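Local coordinates for protein NADH oxidoreductase (Mesorhizobium loti, PDB 3PI7) that probably binds NADPH and acts as an NAD(P)H-dependent oxidoreductase, perhaps a quinone reductase, at residues A248-M253 against G276-Q281; E165-M170 against E232-F237. One frame throughout, in Å; residues are numbered along the deposited sequence. Where two conformers were deposited one is given.

Overall arrangement
Both contacts belong to the Rossmann-type nucleotide-binding domain, whose parallel sheet has the strand order 3-2-1-4-5-6. Contact 2 is buried and joins the two central strands, 167-170 and 236-239, chiefly through backbone and apolar packing, with a salt bridge just before the strands begin. Contact 1 is only partly buried: it sets the end of helix 243-252, which follows strand 236-239 in the chain, beside helix 276-280, and relies on amides, water and carbonyl oxygens. Their centres are about 14 Å apart, and they touch, for instance where I249 CG2 packs 3.7 Å from F237 CE2; M253 also packs on F237. Only contact 1 reaches the subunit interface, with F280 edge-to-face against Y73 and W289 of the second subunit.

Contact 1 of 2, residues A248-M253 against G276-Q281; sequences AIFNAM and GQLIFQ
Q277 reaches N251, linking two helices of the Rossmann-type domain whose short axes come no closer than 11.5 Å and are inclined to each other by 31°. Its CB points at helix 248-252, and CG lies anti to its own carbonyl carbon (chi1 -66°), from where the chain runs on extended. CD arrives 3.8 Å from N251 O. NE2 then donates to N251 O at 3.2 Å, on a lone pair in the carbonyl plane, while OE1 rests 3.6 Å from N251 CA. The N251 side chain crosses that of Q277 at about a right angle, yet the two amide planes differ by just 14°. Their nitrogens, ND2 and NE2, are both donors and do not pair. N251 OD1 is taken by R226. K283 NZ bonds Q277 OE1 together with F250 O and M253 O, gathering three oxygens around the C-terminal end of helix 243-252. An alanine here, lacking the amide, would probably leave N251 O without its donor from this helix and K283 with one oxygen fewer to bind. A water joins the two amides: it accepts from N251 ND2 at 2.9 Å and donates to Q277 OE1, also at 2.9 Å.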
loop_
_atom_site.group_PDB
_atom_site.type_symbol
_atom_site.label_atom_id
_atom_site.label_comp_id
_atom_site.label_asym_id
_atom_site.label_seq_id
_atom_site.Cartn_x
_atom_site.Cartn_y
_atom_site.Cartn_z
ATOM N N ALA A 248 -8.525 -4.016 10.560
ATOM C CA ALA A 248 -9.260 -5.279 10.698
ATOM C C ALA A 248 -9.873 -5.696 9.387
ATOM O O ALA A 248 -9.789 -6.867 9.005
ATOM C CB ALA A 248 -10.347 -5.136 11.755
ATOM N N ILE A 249 -10.498 -4.737 8.671
ATOM C CA ILE A 249 -11.130 -5.049 7.390
ATOM C C ILE A 249 -10.069 -5.553 6.410
ATOM O O ILE A 249 -10.224 -6.609 5.849
ATOM C CB ILE A 249 -11.867 -3.803 6.856
ATOM C CG1 ILE A 249 -13.123 -3.529 7.721
ATOM C CG2 ILE A 249 -12.233 -3.981 5.361
ATOM C CD1 ILE A 249 -13.740 -2.171 7.429
ATOM N N PHE A 250 -8.996 -4.774 6.207
ATOM C CA PHE A 250 -7.928 -5.152 5.309
ATOM C C PHE A 250 -7.386 -6.539 5.631
ATOM O O PHE A 250 -7.213 -7.364 4.736
ATOM C CB PHE A 250 -6.815 -4.119 5.401
ATOM C CG PHE A 250 -5.664 -4.396 4.466
ATOM C CD1 PHE A 250 -5.850 -4.375 3.083
ATOM C CD2 PHE A 250 -4.374 -4.595 4.963
ATOM C CE1 PHE A 250 -4.777 -4.567 2.216
ATOM C CE2 PHE A 250 -3.296 -4.770 4.095
ATOM C CZ PHE A 250 -3.506 -4.751 2.726
ATOM N N ASN A 251 -7.144 -6.807 6.914
ATOM C CA ASN A 251 -6.631 -8.091 7.361
ATOM C C ASN A 251 -7.545 -9.265 6.958
ATOM O O ASN A 251 -7.057 -10.340 6.597
ATOM C CB ASN A 251 -6.493 -8.051 8.880
ATOM C CG ASN A 251 -5.817 -9.262 9.470
ATOM O OD1 ASN A 251 -6.431 -10.054 10.194
ATOM N ND2 ASN A 251 -4.569 -9.448 9.139
ATOM N N ALA A 252 -8.867 -9.057 7.003
ATOM C CA ALA A 252 -9.849 -10.108 6.718
ATOM C C ALA A 252 -10.115 -10.268 5.223
ATOM O O ALA A 252 -10.718 -11.272 4.816
ATOM C CB ALA A 252 -11.162 -9.815 7.438
HETATM N N MSE A 253 -9.684 -9.295 4.408
HETATM C CA MSE A 253 -10.001 -9.393 2.995
HETATM C C MSE A 253 -9.190 -10.484 2.289
HETATM O O MSE A 253 -8.099 -10.884 2.755
HETATM C CB MSE A 253 -9.822 -8.043 2.301
HETATM C CG MSE A 253 -10.920 -7.082 2.624
HETATM SE SE MSE A 253 -10.397 -5.378 1.959
HETATM C CE MSE A 253 -11.026 -5.602 0.058
ATOM N N GLY A 276 2.858 -9.722 5.965
ATOM C CA GLY A 276 3.028 -10.913 5.131
ATOM C C GLY A 276 1.926 -11.040 4.086
ATOM O O GLY A 276 2.137 -11.636 3.022
ATOM N N GLN A 277 0.746 -10.440 4.356
ATOM C CA GLN A 277 -0.368 -10.494 3.394
ATOM C C GLN A 277 -0.051 -9.692 2.139
ATOM O O GLN A 277 -0.557 -9.969 1.071
ATOM C CB GLN A 277 -1.648 -9.972 4.015
ATOM C CG GLN A 277 -2.105 -10.880 5.116
ATOM C CD GLN A 277 -3.408 -10.412 5.677
ATOM O OE1 GLN A 277 -3.864 -9.312 5.393
ATOM N NE2 GLN A 277 -4.026 -11.255 6.474
ATOM N N LEU A 278 0.806 -8.718 2.252
ATOM C CA LEU A 278 1.177 -7.981 1.042
ATOM C C LEU A 278 2.127 -8.854 0.231
ATOM O O LEU A 278 2.082 -8.836 -0.991
ATOM C CB LEU A 278 1.812 -6.629 1.359
ATOM C CG LEU A 278 0.833 -5.602 1.935
ATOM C CD1 LEU A 278 1.090 -5.410 3.400
ATOM C CD2 LEU A 278 0.901 -4.303 1.191
ATOM N N ILE A 279 2.967 -9.631 0.910
ATOM C CA ILE A 279 3.931 -10.513 0.216
ATOM C C ILE A 279 3.222 -11.682 -0.446
ATOM O O ILE A 279 3.256 -11.812 -1.667
ATOM C CB ILE A 279 5.012 -11.034 1.178
ATOM C CG1 ILE A 279 5.748 -9.883 1.902
ATOM C CG2 ILE A 279 5.962 -12.049 0.490
ATOM C CD1 ILE A 279 6.597 -10.339 3.092
ATOM N N PHE A 280 2.563 -12.513 0.375
ATOM C CA PHE A 280 1.963 -13.781 -0.005
ATOM C C PHE A 280 0.551 -13.698 -0.572
ATOM O O PHE A 280 0.177 -14.591 -1.337
ATOM C CB PHE A 280 1.979 -14.735 1.219
ATOM C CG PHE A 280 3.400 -14.953 1.689
ATOM C CD1 PHE A 280 4.326 -15.616 0.882
ATOM C CD2 PHE A 280 3.839 -14.423 2.897
ATOM C CE1 PHE A 280 5.659 -15.773 1.297
ATOM C CE2 PHE A 280 5.181 -14.563 3.302
ATOM C CZ PHE A 280 6.080 -15.216 2.491
ATOM N N GLN A 281 -0.222 -12.660 -0.225
ATOM C CA GLN A 281 -1.593 -12.538 -0.721
ATOM C C GLN A 281 -1.727 -11.360 -1.693
ATOM O O GLN A 281 -2.824 -11.036 -2.122
ATOM C CB GLN A 281 -2.586 -12.445 0.440
ATOM C CG GLN A 281 -2.553 -13.689 1.338
ATOM C CD GLN A 281 -3.581 -13.659 2.446
ATOM O OE1 GLN A 281 -4.222 -12.643 2.717
ATOM N NE2 GLN A 281 -3.734 -14.776 3.140
HETATM O O HOH W 1 -3.256 -7.420 7.519
HETATM O O HOH W 2 -6.751 -13.049 4.149
#

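Contact 2 of 2, residues E165-M170 against E232-F237; sequences EKAFVM and EQPRIF
The guanidinium of R235 has E165 CB over one face, 3.5 Å above the plane and offset toward the rim, while its NH1 meets E165 OE1 at 2.7 Å in a salt bridge. The carboxylate and guanidinium planes stand 78° apart; the bond is tilted out of both and meets OE1 on its anti side. The F237 ring takes V169 O in plane at its edge and stacks with W259. The F168 ring has K166 O and M170 SE at its edge.

The strands that carry F168 and F237, 167-170 and 236-239, are neighbours and parallel in the middle of the Rossmann-type sheet. V169 N donates to I236 O at 2.9 Å, almost straight at 170°; V169 also bonds L238 through its backbone, continuing the parallel pairing. Toward the start of the strands a water stands in for direct pairing, accepting from I236 N and donating to A167 O at 2.6 Å. V169 CG2, beside its own backbone N, packs 3.5 Å from P234 CG, and CG1, anti to that N (chi1 -174°), lies 3.9 Å from F237 CD1.

E165 OE2 receives a second water, which also binds A167 N and E232 O. R235 NE has E163 as a further salt-bridge partner; the positive guanidinium shared by E165 and E163 would probably favour the charged form of each acid and offset their mutual repulsion.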
loop_
_atom_site.group_PDB
_atom_site.type_symbol
_atom_site.label_atom_id
_atom_site.label_comp_id
_atom_site.label_asym_id
_atom_site.label_seq_id
_atom_site.Cartn_x
_atom_site.Cartn_y
_atom_site.Cartn_z
ATOM N N GLU A 165 -14.811 -7.479 -9.519
ATOM C CA GLU A 165 -15.431 -8.256 -8.448
ATOM C C GLU A 165 -16.731 -7.559 -8.021
ATOM O O GLU A 165 -16.727 -6.342 -7.853
ATOM C CB GLU A 165 -14.446 -8.388 -7.277
ATOM C CG GLU A 165 -14.794 -9.533 -6.358
ATOM C CD GLU A 165 -14.937 -10.893 -7.022
ATOM O OE1 GLU A 165 -14.033 -11.299 -7.790
ATOM O OE2 GLU A 165 -15.991 -11.532 -6.801
ATOM N N LYS A 166 -17.866 -8.296 -7.935
ATOM C CA LYS A 166 -19.127 -7.660 -7.602
ATOM C C LYS A 166 -19.122 -7.054 -6.194
ATOM O O LYS A 166 -19.582 -5.920 -6.017
ATOM C CB LYS A 166 -20.319 -8.619 -7.799
ATOM C CG LYS A 166 -20.597 -8.910 -9.283
ATOM C CD LYS A 166 -20.945 -7.648 -10.137
ATOM C CE LYS A 166 -20.942 -7.925 -11.625
ATOM N NZ LYS A 166 -21.505 -6.792 -12.399
ATOM N N ALA A 167 -18.521 -7.752 -5.219
ATOM C CA ALA A 167 -18.489 -7.214 -3.864
ATOM C C ALA A 167 -17.341 -6.258 -3.655
ATOM O O ALA A 167 -16.262 -6.470 -4.172
ATOM C CB ALA A 167 -18.375 -8.337 -2.850
ATOM N N PHE A 168 -17.575 -5.205 -2.850
ATOM C CA PHE A 168 -16.521 -4.264 -2.499
ATOM C C PHE A 168 -16.852 -3.718 -1.117
ATOM O O PHE A 168 -17.971 -3.910 -0.635
ATOM C CB PHE A 168 -16.351 -3.183 -3.566
ATOM C CG PHE A 168 -17.506 -2.234 -3.668
ATOM C CD1 PHE A 168 -18.676 -2.600 -4.340
ATOM C CD2 PHE A 168 -17.460 -0.988 -3.037
ATOM C CE1 PHE A 168 -19.733 -1.700 -4.464
ATOM C CE2 PHE A 168 -18.534 -0.098 -3.144
ATOM C CZ PHE A 168 -19.681 -0.484 -3.807
ATOM N N VAL A 169 -15.864 -3.149 -0.445
ATOM C CA VAL A 169 -16.059 -2.722 0.944
ATOM C C VAL A 169 -15.888 -1.221 1.082
ATOM O O VAL A 169 -15.015 -0.630 0.449
ATOM C CB VAL A 169 -15.089 -3.486 1.912
ATOM C CG1 VAL A 169 -15.367 -3.166 3.383
ATOM C CG2 VAL A 169 -15.146 -4.985 1.687
HETATM N N MSE A 170 -16.663 -0.637 2.015
HETATM C CA MSE A 170 -16.539 0.785 2.328
HETATM C C MSE A 170 -16.727 1.014 3.803
HETATM O O MSE A 170 -17.676 0.500 4.383
HETATM C CB MSE A 170 -17.573 1.625 1.565
HETATM C CG MSE A 170 -17.277 1.680 0.092
HETATM SE SE MSE A 170 -18.387 2.937 -0.812
HETATM C CE MSE A 170 -20.084 2.003 -0.619
ATOM N N GLU A 232 -18.251 -13.189 0.203
ATOM C CA GLU A 232 -18.336 -12.183 -0.873
ATOM C C GLU A 232 -17.054 -11.996 -1.675
ATOM O O GLU A 232 -17.134 -11.539 -2.814
ATOM C CB GLU A 232 -18.755 -10.827 -0.291
ATOM C CG GLU A 232 -20.157 -10.821 0.312
ATOM C CD GLU A 232 -21.331 -10.982 -0.640
ATOM O OE1 GLU A 232 -21.153 -10.760 -1.859
ATOM O OE2 GLU A 232 -22.441 -11.310 -0.156
ATOM N N GLN A 233 -15.895 -12.258 -1.059
ATOM C CA GLN A 233 -14.554 -12.150 -1.685
ATOM C C GLN A 233 -14.310 -10.779 -2.373
ATOM O O GLN A 233 -13.897 -10.730 -3.544
ATOM C CB GLN A 233 -14.365 -13.279 -2.706
ATOM C CG GLN A 233 -14.413 -14.674 -2.080
ATOM C CD GLN A 233 -13.133 -14.987 -1.354
ATOM O OE1 GLN A 233 -13.051 -14.919 -0.127
ATOM N NE2 GLN A 233 -12.085 -15.264 -2.102
ATOM N N PRO A 234 -14.568 -9.650 -1.692
ATOM C CA PRO A 234 -14.284 -8.349 -2.333
ATOM C C PRO A 234 -12.795 -8.094 -2.505
ATOM O O PRO A 234 -11.989 -8.569 -1.706
ATOM C CB PRO A 234 -14.845 -7.337 -1.306
ATOM C CG PRO A 234 -14.687 -8.033 0.010
ATOM C CD PRO A 234 -15.048 -9.467 -0.302
ATOM N N ARG A 235 -12.442 -7.295 -3.489
ATOM C CA ARG A 235 -11.039 -6.931 -3.651
ATOM C C ARG A 235 -10.822 -5.452 -3.419
ATOM O O ARG A 235 -9.731 -5.069 -3.012
ATOM C CB ARG A 235 -10.516 -7.372 -5.022
ATOM C CG ARG A 235 -10.137 -8.874 -5.011
ATOM C CD ARG A 235 -9.322 -9.304 -6.228
ATOM N NE ARG A 235 -9.950 -8.997 -7.515
ATOM C CZ ARG A 235 -10.929 -9.706 -8.078
ATOM N NH1 ARG A 235 -11.428 -10.772 -7.461
ATOM N NH2 ARG A 235 -11.420 -9.351 -9.257
ATOM N N ILE A 236 -11.848 -4.615 -3.610
ATOM C CA ILE A 236 -11.645 -3.191 -3.397
ATOM C C ILE A 236 -12.191 -2.779 -2.095
ATOM O O ILE A 236 -13.336 -3.076 -1.798
ATOM C CB ILE A 236 -12.265 -2.320 -4.530
ATOM C CG1 ILE A 236 -11.690 -2.730 -5.905
ATOM C CG2 ILE A 236 -12.100 -0.814 -4.265
ATOM C CD1 ILE A 236 -10.104 -2.427 -6.078
ATOM N N PHE A 237 -11.371 -2.037 -1.325
ATOM C CA PHE A 237 -11.824 -1.478 -0.055
ATOM C C PHE A 237 -11.597 0.021 -0.119
ATOM O O PHE A 237 -10.447 0.472 -0.166
ATOM C CB PHE A 237 -11.056 -2.152 1.102
ATOM C CG PHE A 237 -11.149 -1.506 2.464
ATOM C CD1 PHE A 237 -12.316 -0.842 2.869
ATOM C CD2 PHE A 237 -10.085 -1.567 3.351
ATOM C CE1 PHE A 237 -12.389 -0.231 4.121
ATOM C CE2 PHE A 237 -10.184 -1.001 4.633
ATOM C CZ PHE A 237 -11.346 -0.368 5.018
HETATM O O HOH W 3 -17.758 -10.587 -5.193
HETATM O O HOH W 4 -14.040 -5.462 -5.164
#